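Side-chain contacts in beta-xylosidase (Uncultured organism, PDB 4MLG), which probably hydrolyses xylo-oligosaccharides, releasing xylose, as a calcium-bearing beta-propeller enzyme of glycoside hydrolase family 43: residues K49-F54 with Y98-D103; L71-I76 with R81-S86; V112-R117 with I123-P128. All coordinates share one frame; numbering follows the deposited sequence.

How the contacts relate
The three contacts follow the chain from one sheet of the propeller into the next. Contacts 1 and 2 are almost one site, their centres about 4 Å apart: L71-I76 runs beside K49-F54 in one sheet, where Y51 N lies 2.8 Å from L71 O, and R81-S86 neighbours Y98-D103 in the other. Contact 3 forms the far edge of that second sheet, about 11 Å between centres from each of the others; P124 CG comes within 3.4 Å of D75 O. The calcium is held by D85 of contact 2 and by H274, about 9 Å from the side chain of P100 in contact 1; as in other family 43 enzymes, the metal probably marks the active-site region.

Contact 1: residues K49-F54 with Y98-D103; sequences KDYHVF and YFPLKD
Y51 and F99 mark the nearest approach of the two backbones, yet their CA atoms remain 9.6 Å apart, too far for backbone hydrogen bonds between the strands. Strands 50-56 and 94-102 belong to different antiparallel sheets, consistent with adjacent blades of the five-bladed beta-propeller expected of family 43, and side chains bridge the buried seam between them. Y51 does the reaching. With its CG opposite the carbonyl carbon and beside the backbone N (chi1 -73°), the ring extends to the second strand and meets F99 with its edge: CE2 and OH of Y51 lie 3.5 and 3.4 Å from CB of F99, which sits close to the plane of the tyrosine ring. The phenyl group of F99 turns off from this meeting, because its CG is set between the backbone N and the carbonyl carbon (chi1 58°); the two side chains cross at about a right angle. The F99 side chain packs against L83, I76 and W78, where a large apolar group suits the interior. Tyrosine fits position 51 because its flat ring spans the gap while its hydroxyl finds a polar mate in this buried place, the carbonyl oxygen of W84, to which it is hydrogen-bonded. P100 follows F99 along the strand and brings only carbon to the same hydroxyl, its CD lying 3.6 Å from Y51 OH.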
loop_
_atom_site.group_PDB
_atom_site.type_symbol
_atom_site.label_atom_id
_atom_site.label_comp_id
_atom_site.label_asym_id
_atom_site.label_seq_id
_atom_site.Cartn_x
_atom_site.Cartn_y
_atom_site.Cartn_z
ATOM N N LYS A 49 -19.692 -6.013 0.214
ATOM C CA LYS A 49 -19.340 -5.354 1.467
ATOM C C LYS A 49 -19.408 -6.255 2.701
ATOM O O LYS A 49 -19.162 -5.795 3.815
ATOM C CB LYS A 49 -20.213 -4.114 1.677
ATOM C CG LYS A 49 -21.705 -4.381 1.574
ATOM C CD LYS A 49 -22.506 -3.099 1.730
ATOM C CE LYS A 49 -23.995 -3.352 1.560
ATOM N NZ LYS A 49 -24.797 -2.111 1.746
ATOM N N ASP A 50 -19.729 -7.531 2.509
ATOM C CA ASP A 50 -19.814 -8.453 3.640
ATOM C C ASP A 50 -19.622 -9.924 3.261
ATOM O O ASP A 50 -19.531 -10.269 2.082
ATOM C CB ASP A 50 -21.138 -8.267 4.387
ATOM C CG ASP A 50 -22.342 -8.595 3.530
ATOM O OD1 ASP A 50 -22.216 -8.555 2.288
ATOM O OD2 ASP A 50 -23.414 -8.890 4.098
ATOM N N TYR A 51 -19.558 -10.780 4.279
ATOM C CA TYR A 51 -19.392 -12.217 4.086
ATOM C C TYR A 51 -20.450 -13.008 4.846
ATOM O O TYR A 51 -20.696 -12.757 6.025
ATOM C CB TYR A 51 -18.009 -12.670 4.561
ATOM C CG TYR A 51 -16.864 -12.269 3.663
ATOM C CD1 TYR A 51 -17.014 -12.233 2.284
ATOM C CD2 TYR A 51 -15.628 -11.927 4.196
ATOM C CE1 TYR A 51 -15.966 -11.866 1.460
ATOM C CE2 TYR A 51 -14.576 -11.559 3.384
ATOM C CZ TYR A 51 -14.749 -11.529 2.017
ATOM O OH TYR A 51 -13.698 -11.161 1.210
ATOM N N HIS A 52 -21.067 -13.967 4.163
ATOM C CA HIS A 52 -21.933 -14.940 4.818
ATOM C C HIS A 52 -21.207 -16.282 4.875
ATOM O O HIS A 52 -20.202 -16.479 4.192
ATOM C CB HIS A 52 -23.255 -15.091 4.062
ATOM C CG HIS A 52 -24.201 -13.946 4.256
ATOM N ND1 HIS A 52 -25.388 -14.070 4.946
ATOM C CD2 HIS A 52 -24.141 -12.658 3.842
ATOM C CE1 HIS A 52 -26.016 -12.908 4.953
ATOM N NE2 HIS A 52 -25.280 -12.035 4.290
ATOM N N VAL A 53 -21.710 -17.199 5.694
ATOM C CA VAL A 53 -21.138 -18.539 5.782
ATOM C C VAL A 53 -22.225 -19.607 5.708
ATOM O O VAL A 53 -23.138 -19.635 6.533
ATOM C CB VAL A 53 -20.317 -18.734 7.075
ATOM C CG1 VAL A 53 -19.935 -20.195 7.251
ATOM C CG2 VAL A 53 -19.075 -17.860 7.055
ATOM N N PHE A 54 -22.124 -20.483 4.714
ATOM C CA PHE A 54 -23.100 -21.551 4.536
ATOM C C PHE A 54 -22.494 -22.915 4.850
ATOM O O PHE A 54 -21.306 -23.144 4.621
ATOM C CB PHE A 54 -23.660 -21.536 3.112
ATOM C CG PHE A 54 -24.314 -20.237 2.731
ATOM C CD1 PHE A 54 -25.629 -19.979 3.081
ATOM C CD2 PHE A 54 -23.615 -19.276 2.019
ATOM C CE1 PHE A 54 -26.234 -18.786 2.732
ATOM C CE2 PHE A 54 -24.213 -18.083 1.668
ATOM C CZ PHE A 54 -25.525 -17.837 2.023
ATOM N N TYR A 98 -8.901 -15.233 5.048
ATOM C CA TYR A 98 -8.079 -14.308 4.280
ATOM C C TYR A 98 -8.915 -13.591 3.227
ATOM O O TYR A 98 -9.353 -14.194 2.248
ATOM C CB TYR A 98 -6.904 -15.042 3.633
ATOM C CG TYR A 98 -5.912 -15.589 4.635
ATOM C CD1 TYR A 98 -4.759 -14.887 4.953
ATOM C CD2 TYR A 98 -6.135 -16.805 5.271
ATOM C CE1 TYR A 98 -3.850 -15.382 5.866
ATOM C CE2 TYR A 98 -5.231 -17.307 6.187
ATOM C CZ TYR A 98 -4.092 -16.591 6.481
ATOM O OH TYR A 98 -3.191 -17.085 7.393
ATOM N N PHE A 99 -9.132 -12.298 3.441
ATOM C CA PHE A 99 -9.985 -11.509 2.564
ATOM C C PHE A 99 -9.203 -10.429 1.824
ATOM O O PHE A 99 -8.315 -9.796 2.393
ATOM C CB PHE A 99 -11.125 -10.869 3.362
ATOM C CG PHE A 99 -10.659 -9.977 4.481
ATOM C CD1 PHE A 99 -10.458 -8.622 4.269
ATOM C CD2 PHE A 99 -10.432 -10.492 5.747
ATOM C CE1 PHE A 99 -10.028 -7.802 5.295
ATOM C CE2 PHE A 99 -10.005 -9.676 6.777
ATOM C CZ PHE A 99 -9.804 -8.329 6.551
ATOM N N PRO A 100 -9.530 -10.225 0.542
ATOM C CA PRO A 100 -8.976 -9.123 -0.244
ATOM C C PRO A 100 -9.824 -7.868 -0.059
ATOM O O PRO A 100 -11.046 -7.962 0.055
ATOM C CB PRO A 100 -9.091 -9.638 -1.676
ATOM C CG PRO A 100 -10.292 -10.507 -1.654
ATOM C CD PRO A 100 -10.373 -11.114 -0.274
ATOM N N LEU A 101 -9.177 -6.711 -0.022
ATOM C CA LEU A 101 -9.877 -5.455 0.220
ATOM C C LEU A 101 -8.972 -4.284 -0.123
ATOM O O LEU A 101 -7.826 -4.225 0.324
ATOM C CB LEU A 101 -10.310 -5.362 1.686
ATOM C CG LEU A 101 -11.136 -4.151 2.123
ATOM C CD1 LEU A 101 -12.573 -4.273 1.646
ATOM C CD2 LEU A 101 -11.086 -4.001 3.632
ATOM N N LYS A 102 -9.481 -3.359 -0.928
ATOM C CA LYS A 102 -8.743 -2.141 -1.217
ATOM C C LYS A 102 -8.603 -1.354 0.075
ATOM O O LYS A 102 -9.570 -1.201 0.820
ATOM C CB LYS A 102 -9.464 -1.298 -2.270
ATOM C CG LYS A 102 -9.494 -1.907 -3.665
ATOM C CD LYS A 102 -10.107 -0.930 -4.658
ATOM C CE LYS A 102 -10.085 -1.464 -6.080
ATOM N NZ LYS A 102 -10.708 -0.492 -7.020
ATOM N N ASP A 103 -7.396 -0.871 0.353
ATOM C CA ASP A 103 -7.176 -0.047 1.534
ATOM C C ASP A 103 -7.741 1.353 1.314
ATOM O O ASP A 103 -8.466 1.598 0.351
ATOM C CB ASP A 103 -5.688 0.015 1.896
ATOM C CG ASP A 103 -4.812 0.424 0.725
ATOM O OD1 ASP A 103 -5.318 1.068 -0.217
ATOM O OD2 ASP A 103 -3.605 0.104 0.750
#

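Contact 2: residues L71-I76 with R81-S86; sequences LRTEDI and RQLWDS. With CA (calcium ion), chain M.
Both T73 and L83 place a carbon branch opposite the carbonyl carbon and beside the backbone N, CG2 in the threonine and CG in the leucine (chi1 -87°), and these branches bring the two segments together. The two side chains lie alongside one another, pointing opposite ways, with T73 CG2 3.8 Å from L83 CG. The other leucine methyl, CD2, lies 4.0 Å from CD1 of I76, whose chain crosses the leucine obliquely. L83 thus spreads its two methyls over two partners, a task for which a branched apolar residue is well suited, and it also packs on Y51 and F99. The segment L71-I76 leaves strand 64-72 and curls back at once: D75 N donates to R72 O at 3.0 Å, and I76 N donates to T73 O. In the propeller, this turn begins the short connection from one sheet to strand 81-91 of the next. The threonine's other branch is polar: OG1 donates to OE2 of E74 at 3.2 Å, approaching from above the carboxylate plane, 53° out of it. A glycine here, lacking both branches, would probably open a gap against L83 CG and leave the E74 carboxylate without this hydroxyl, freer to turn. Within the same turn, R72 NH1 and D75 OD2 pair by charge alone at 3.3 Å, since the oxygen lies well out of the guanidinium plane. Further along the second segment D85 swings its CG away from the backbone N (chi1 174°) and binds the calcium through OD2 at 2.4 Å; H274 is the other protein ligand, and D15 and D136 pack beside D85, a grouping of acids near the metal consistent with the active-site region of a family 43 enzyme.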
loop_
_atom_site.group_PDB
_atom_site.type_symbol
_atom_site.label_atom_id
_atom_site.label_comp_id
_atom_site.label_asym_id
_atom_site.label_seq_id
_atom_site.Cartn_x
_atom_site.Cartn_y
_atom_site.Cartn_z
ATOM N N LEU A 71 -18.657 -11.073 8.727
ATOM C CA LEU A 71 -17.701 -9.994 8.511
ATOM C C LEU A 71 -18.278 -8.951 7.562
ATOM O O LEU A 71 -18.902 -9.297 6.560
ATOM C CB LEU A 71 -16.393 -10.547 7.936
ATOM C CG LEU A 71 -15.211 -9.581 7.825
ATOM C CD1 LEU A 71 -14.698 -9.202 9.205
ATOM C CD2 LEU A 71 -14.093 -10.180 6.983
ATOM N N ARG A 72 -18.073 -7.677 7.884
ATOM C CA ARG A 72 -18.465 -6.587 6.995
ATOM C C ARG A 72 -17.396 -5.497 6.990
ATOM O O ARG A 72 -16.593 -5.402 7.918
ATOM C CB ARG A 72 -19.827 -6.009 7.394
ATOM C CG ARG A 72 -19.838 -5.280 8.727
ATOM C CD ARG A 72 -21.235 -4.783 9.078
ATOM N NE ARG A 72 -22.182 -5.882 9.256
ATOM C CZ ARG A 72 -22.440 -6.469 10.421
ATOM N NH1 ARG A 72 -21.821 -6.064 11.522
ATOM N NH2 ARG A 72 -23.316 -7.462 10.488
ATOM N N THR A 73 -17.394 -4.681 5.941
ATOM C CA THR A 73 -16.379 -3.644 5.766
ATOM C C THR A 73 -16.309 -2.651 6.928
ATOM O O THR A 73 -15.244 -2.116 7.223
ATOM C CB THR A 73 -16.580 -2.869 4.449
ATOM O OG1 THR A 73 -17.883 -2.271 4.437
ATOM C CG2 THR A 73 -16.447 -3.802 3.257
ATOM N N GLU A 74 -17.440 -2.408 7.584
ATOM C CA GLU A 74 -17.474 -1.484 8.715
ATOM C C GLU A 74 -16.637 -1.993 9.883
ATOM O O GLU A 74 -16.024 -1.208 10.608
ATOM C CB GLU A 74 -18.910 -1.240 9.186
ATOM C CG GLU A 74 -19.800 -0.518 8.189
ATOM C CD GLU A 74 -20.588 -1.470 7.314
ATOM O OE1 GLU A 74 -21.794 -1.219 7.104
ATOM O OE2 GLU A 74 -20.006 -2.465 6.834
ATOM N N ASP A 75 -16.615 -3.311 10.064
ATOM C CA ASP A 75 -15.907 -3.922 11.184
ATOM C C ASP A 75 -14.395 -3.957 10.969
ATOM O O ASP A 75 -13.635 -4.238 11.896
ATOM C CB ASP A 75 -16.430 -5.339 11.439
ATOM C CG ASP A 75 -17.932 -5.380 11.647
ATOM O OD1 ASP A 75 -18.520 -4.324 11.956
ATOM O OD2 ASP A 75 -18.523 -6.472 11.502
ATOM N N ILE A 76 -13.962 -3.675 9.744
ATOM C CA ILE A 76 -12.540 -3.686 9.415
ATOM C C ILE A 76 -11.938 -2.288 9.571
ATOM O O ILE A 76 -12.402 -1.338 8.945
ATOM C CB ILE A 76 -12.301 -4.205 7.983
ATOM C CG1 ILE A 76 -13.018 -5.540 7.777
ATOM C CG2 ILE A 76 -10.814 -4.352 7.705
ATOM C CD1 ILE A 76 -12.925 -6.070 6.363
ATOM N N ARG A 81 -12.794 -0.255 0.538
ATOM C CA ARG A 81 -13.995 -0.750 -0.130
ATOM C C ARG A 81 -13.770 -2.091 -0.826
ATOM O O ARG A 81 -12.631 -2.498 -1.063
ATOM C CB ARG A 81 -14.514 0.279 -1.139
ATOM C CG ARG A 81 -13.507 0.669 -2.209
ATOM C CD ARG A 81 -14.004 1.859 -3.009
ATOM N NE ARG A 81 -13.049 2.280 -4.028
ATOM C CZ ARG A 81 -13.134 1.949 -5.311
ATOM N NH1 ARG A 81 -14.135 1.190 -5.736
ATOM N NH2 ARG A 81 -12.222 2.380 -6.173
ATOM N N GLN A 82 -14.876 -2.771 -1.125
ATOM C CA GLN A 82 -14.888 -3.987 -1.942
ATOM C C GLN A 82 -14.253 -5.220 -1.292
ATOM O O GLN A 82 -13.047 -5.442 -1.399
ATOM C CB GLN A 82 -14.273 -3.719 -3.322
ATOM C CG GLN A 82 -15.050 -2.703 -4.150
ATOM C CD GLN A 82 -14.276 -2.212 -5.357
ATOM O OE1 GLN A 82 -13.192 -1.646 -5.224
ATOM N NE2 GLN A 82 -14.829 -2.428 -6.545
ATOM N N LEU A 83 -15.082 -6.018 -0.622
ATOM C CA LEU A 83 -14.670 -7.321 -0.107
ATOM C C LEU A 83 -14.845 -8.376 -1.188
ATOM O O LEU A 83 -15.963 -8.813 -1.455
ATOM C CB LEU A 83 -15.516 -7.717 1.103
ATOM C CG LEU A 83 -15.072 -7.249 2.485
ATOM C CD1 LEU A 83 -16.020 -7.786 3.546
ATOM C CD2 LEU A 83 -13.646 -7.695 2.760
ATOM N N TRP A 84 -13.744 -8.792 -1.804
ATOM C CA TRP A 84 -13.821 -9.756 -2.895
ATOM C C TRP A 84 -13.624 -11.200 -2.420
ATOM O O TRP A 84 -13.838 -11.502 -1.246
ATOM C CB TRP A 84 -12.856 -9.374 -4.026
ATOM C CG TRP A 84 -13.326 -8.173 -4.817
ATOM C CD1 TRP A 84 -14.402 -7.378 -4.536
ATOM C CD2 TRP A 84 -12.745 -7.646 -6.019
ATOM N NE1 TRP A 84 -14.524 -6.390 -5.484
ATOM C CE2 TRP A 84 -13.520 -6.533 -6.405
ATOM C CE3 TRP A 84 -11.646 -8.006 -6.805
ATOM C CZ2 TRP A 84 -13.229 -5.776 -7.541
ATOM C CZ3 TRP A 84 -11.359 -7.253 -7.932
ATOM C CH2 TRP A 84 -12.147 -6.151 -8.289
ATOM N N ASP A 85 -13.233 -12.084 -3.334
ATOM C CA ASP A 85 -13.141 -13.518 -3.047
ATOM C C ASP A 85 -12.185 -13.860 -1.905
ATOM O O ASP A 85 -10.987 -13.610 -1.998
ATOM C CB ASP A 85 -12.723 -14.282 -4.305
ATOM C CG ASP A 85 -12.473 -15.754 -4.040
ATOM O OD1 ASP A 85 -13.269 -16.375 -3.304
ATOM O OD2 ASP A 85 -11.478 -16.290 -4.568
ATOM N N SER A 86 -12.722 -14.453 -0.842
ATOM C CA SER A 86 -11.926 -14.827 0.325
ATOM C C SER A 86 -11.710 -16.338 0.418
ATOM O O SER A 86 -12.256 -17.104 -0.377
ATOM C CB SER A 86 -12.604 -14.330 1.601
ATOM O OG SER A 86 -13.903 -14.884 1.732
HETATM CA CA CA M . -11.319 -18.634 -4.637
#

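Contact 3: residues V112-R117 with I123-P128; sequences VAISDR and IPQENP
I114 and I123 exchange both of their backbone bonds: I114 N donates to I123 O at 2.9 Å, and I123 N donates to I114 O at 2.8 Å. Their side chains lie on the same face of the hairpin, where beta-branched apolar residues suit an extended strand. At the next pair, A113 and P124, the backbones share no such bond. Proline suits this place, since a non-hydrogen-bonded position asks for no N-H toward the partner strand, and its CB packs on the small CB of A113. Together these pairs make the antiparallel beta hairpin of strands 108-115 and 123-124, whose short second strand ends a four-stranded sheet of the propeller. Beyond P124, Q125 N donates to V112 O at 2.8 Å. The same oxygen also takes a bond from water 2, at 3.2 Å, and that water donates to Q125 O as well. Water 1 accepts from V112 N at 3.0 Å and donates to N127 O, joining the diverging backbones where direct bonding stops. A bend at chi2 (-66°) folds Q125 back, with OE1 4.1 Å from I114 CD1. At the other end, S115 OG donates to R117 O at 2.8 Å, in the carbonyl plane and on a lone pair.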
loop_
_atom_site.group_PDB
_atom_site.type_symbol
_atom_site.label_atom_id
_atom_site.label_comp_id
_atom_site.label_asym_id
_atom_site.label_seq_id
_atom_site.Cartn_x
_atom_site.Cartn_y
_atom_site.Cartn_z
ATOM N N VAL A 112 -6.554 -10.436 7.539
ATOM C CA VAL A 112 -6.821 -11.679 8.252
ATOM C C VAL A 112 -7.919 -11.507 9.300
ATOM O O VAL A 112 -7.884 -10.573 10.103
ATOM C CB VAL A 112 -5.551 -12.216 8.938
ATOM C CG1 VAL A 112 -5.864 -13.472 9.738
ATOM C CG2 VAL A 112 -4.469 -12.494 7.908
ATOM N N ALA A 113 -8.896 -12.410 9.279
ATOM C CA ALA A 113 -9.940 -12.442 10.296
ATOM C C ALA A 113 -9.942 -13.809 10.975
ATOM O O ALA A 113 -9.852 -14.838 10.308
ATOM C CB ALA A 113 -11.291 -12.144 9.677
ATOM N N ILE A 114 -10.050 -13.815 12.302
ATOM C CA ILE A 114 -9.897 -15.041 13.081
ATOM C C ILE A 114 -11.174 -15.427 13.833
ATOM O O ILE A 114 -11.901 -14.562 14.320
ATOM C CB ILE A 114 -8.736 -14.905 14.092
ATOM C CG1 ILE A 114 -7.505 -14.293 13.417
ATOM C CG2 ILE A 114 -8.392 -16.251 14.711
ATOM C CD1 ILE A 114 -6.313 -14.137 14.338
ATOM N N SER A 115 -11.439 -16.729 13.916
ATOM C CA SER A 115 -12.573 -17.246 14.677
ATOM C C SER A 115 -12.220 -18.572 15.350
ATOM O O SER A 115 -11.300 -19.270 14.921
ATOM C CB SER A 115 -13.793 -17.428 13.772
ATOM O OG SER A 115 -14.889 -17.966 14.493
ATOM N N ASP A 116 -12.954 -18.917 16.404
ATOM C CA ASP A 116 -12.715 -20.163 17.127
ATOM C C ASP A 116 -13.488 -21.329 16.519
ATOM O O ASP A 116 -13.217 -22.490 16.822
ATOM C CB ASP A 116 -13.078 -20.006 18.606
ATOM C CG ASP A 116 -12.076 -19.159 19.366
ATOM O OD1 ASP A 116 -10.860 -19.311 19.122
ATOM O OD2 ASP A 116 -12.504 -18.340 20.205
ATOM N N ARG A 117 -14.453 -21.011 15.663
ATOM C CA ARG A 117 -15.249 -22.029 14.987
ATOM C C ARG A 117 -15.511 -21.612 13.537
ATOM O O ARG A 117 -15.546 -20.418 13.238
ATOM C CB ARG A 117 -16.546 -22.295 15.761
ATOM C CG ARG A 117 -17.361 -21.062 16.095
ATOM C CD ARG A 117 -18.356 -21.366 17.206
ATOM N NE ARG A 117 -19.294 -20.270 17.421
ATOM C CZ ARG A 117 -20.542 -20.256 16.967
ATOM N NH1 ARG A 117 -21.009 -21.287 16.277
ATOM N NH2 ARG A 117 -21.328 -19.215 17.209
ATOM N N ILE A 123 -13.157 -12.093 13.732
ATOM C CA ILE A 123 -12.620 -10.808 14.165
ATOM C C ILE A 123 -11.374 -10.456 13.358
ATOM O O ILE A 123 -10.371 -11.169 13.410
ATOM C CB ILE A 123 -12.283 -10.812 15.666
ATOM C CG1 ILE A 123 -13.530 -11.148 16.486
ATOM C CG2 ILE A 123 -11.711 -9.468 16.089
ATOM C CD1 ILE A 123 -13.295 -11.160 17.981
ATOM N N PRO A 124 -11.438 -9.348 12.605
ATOM C CA PRO A 124 -10.355 -8.944 11.702
ATOM C C PRO A 124 -9.190 -8.294 12.435
ATOM O O PRO A 124 -9.379 -7.687 13.489
ATOM C CB PRO A 124 -11.035 -7.913 10.801
ATOM C CG PRO A 124 -12.071 -7.299 11.671
ATOM C CD PRO A 124 -12.569 -8.405 12.566
ATOM N N GLN A 125 -7.993 -8.429 11.875
ATOM C CA GLN A 125 -6.831 -7.718 12.386
ATOM C C GLN A 125 -6.964 -6.254 11.991
ATOM O O GLN A 125 -7.712 -5.923 11.073
ATOM C CB GLN A 125 -5.542 -8.308 11.815
ATOM C CG GLN A 125 -5.303 -9.763 12.190
ATOM C CD GLN A 125 -5.057 -9.954 13.674
ATOM O OE1 GLN A 125 -5.995 -10.067 14.463
ATOM N NE2 GLN A 125 -3.787 -9.995 14.061
ATOM N N GLU A 126 -6.243 -5.377 12.677
ATOM C CA GLU A 126 -6.398 -3.945 12.446
ATOM C C GLU A 126 -5.679 -3.467 11.189
ATOM O O GLU A 126 -5.960 -2.383 10.680
ATOM C CB GLU A 126 -5.933 -3.152 13.667
ATOM C CG GLU A 126 -6.711 -3.475 14.928
ATOM C CD GLU A 126 -6.255 -2.660 16.116
ATOM O OE1 GLU A 126 -5.465 -1.713 15.918
ATOM O OE2 GLU A 126 -6.686 -2.966 17.247
ATOM N N ASN A 127 -4.754 -4.281 10.690
ATOM C CA ASN A 127 -3.987 -3.923 9.502
ATOM C C ASN A 127 -3.849 -5.094 8.536
ATOM O O ASN A 127 -3.872 -6.252 8.952
ATOM C CB ASN A 127 -2.604 -3.393 9.895
ATOM C CG ASN A 127 -2.677 -2.084 10.658
ATOM O OD1 ASN A 127 -2.674 -2.071 11.888
ATOM N ND2 ASN A 127 -2.742 -0.975 9.928
ATOM N N PRO A 128 -3.715 -4.797 7.234
ATOM C CA PRO A 128 -3.548 -5.867 6.248
ATOM C C PRO A 128 -2.190 -6.545 6.387
ATOM O O PRO A 128 -1.295 -5.997 7.029
ATOM C CB PRO A 128 -3.627 -5.121 4.914
ATOM C CG PRO A 128 -3.192 -3.734 5.234
ATOM C CD PRO A 128 -3.737 -3.465 6.604
HETATM O O HOH W 1 -4.380 -8.582 8.361
HETATM O O HOH W 2 -7.846 -7.511 9.017
#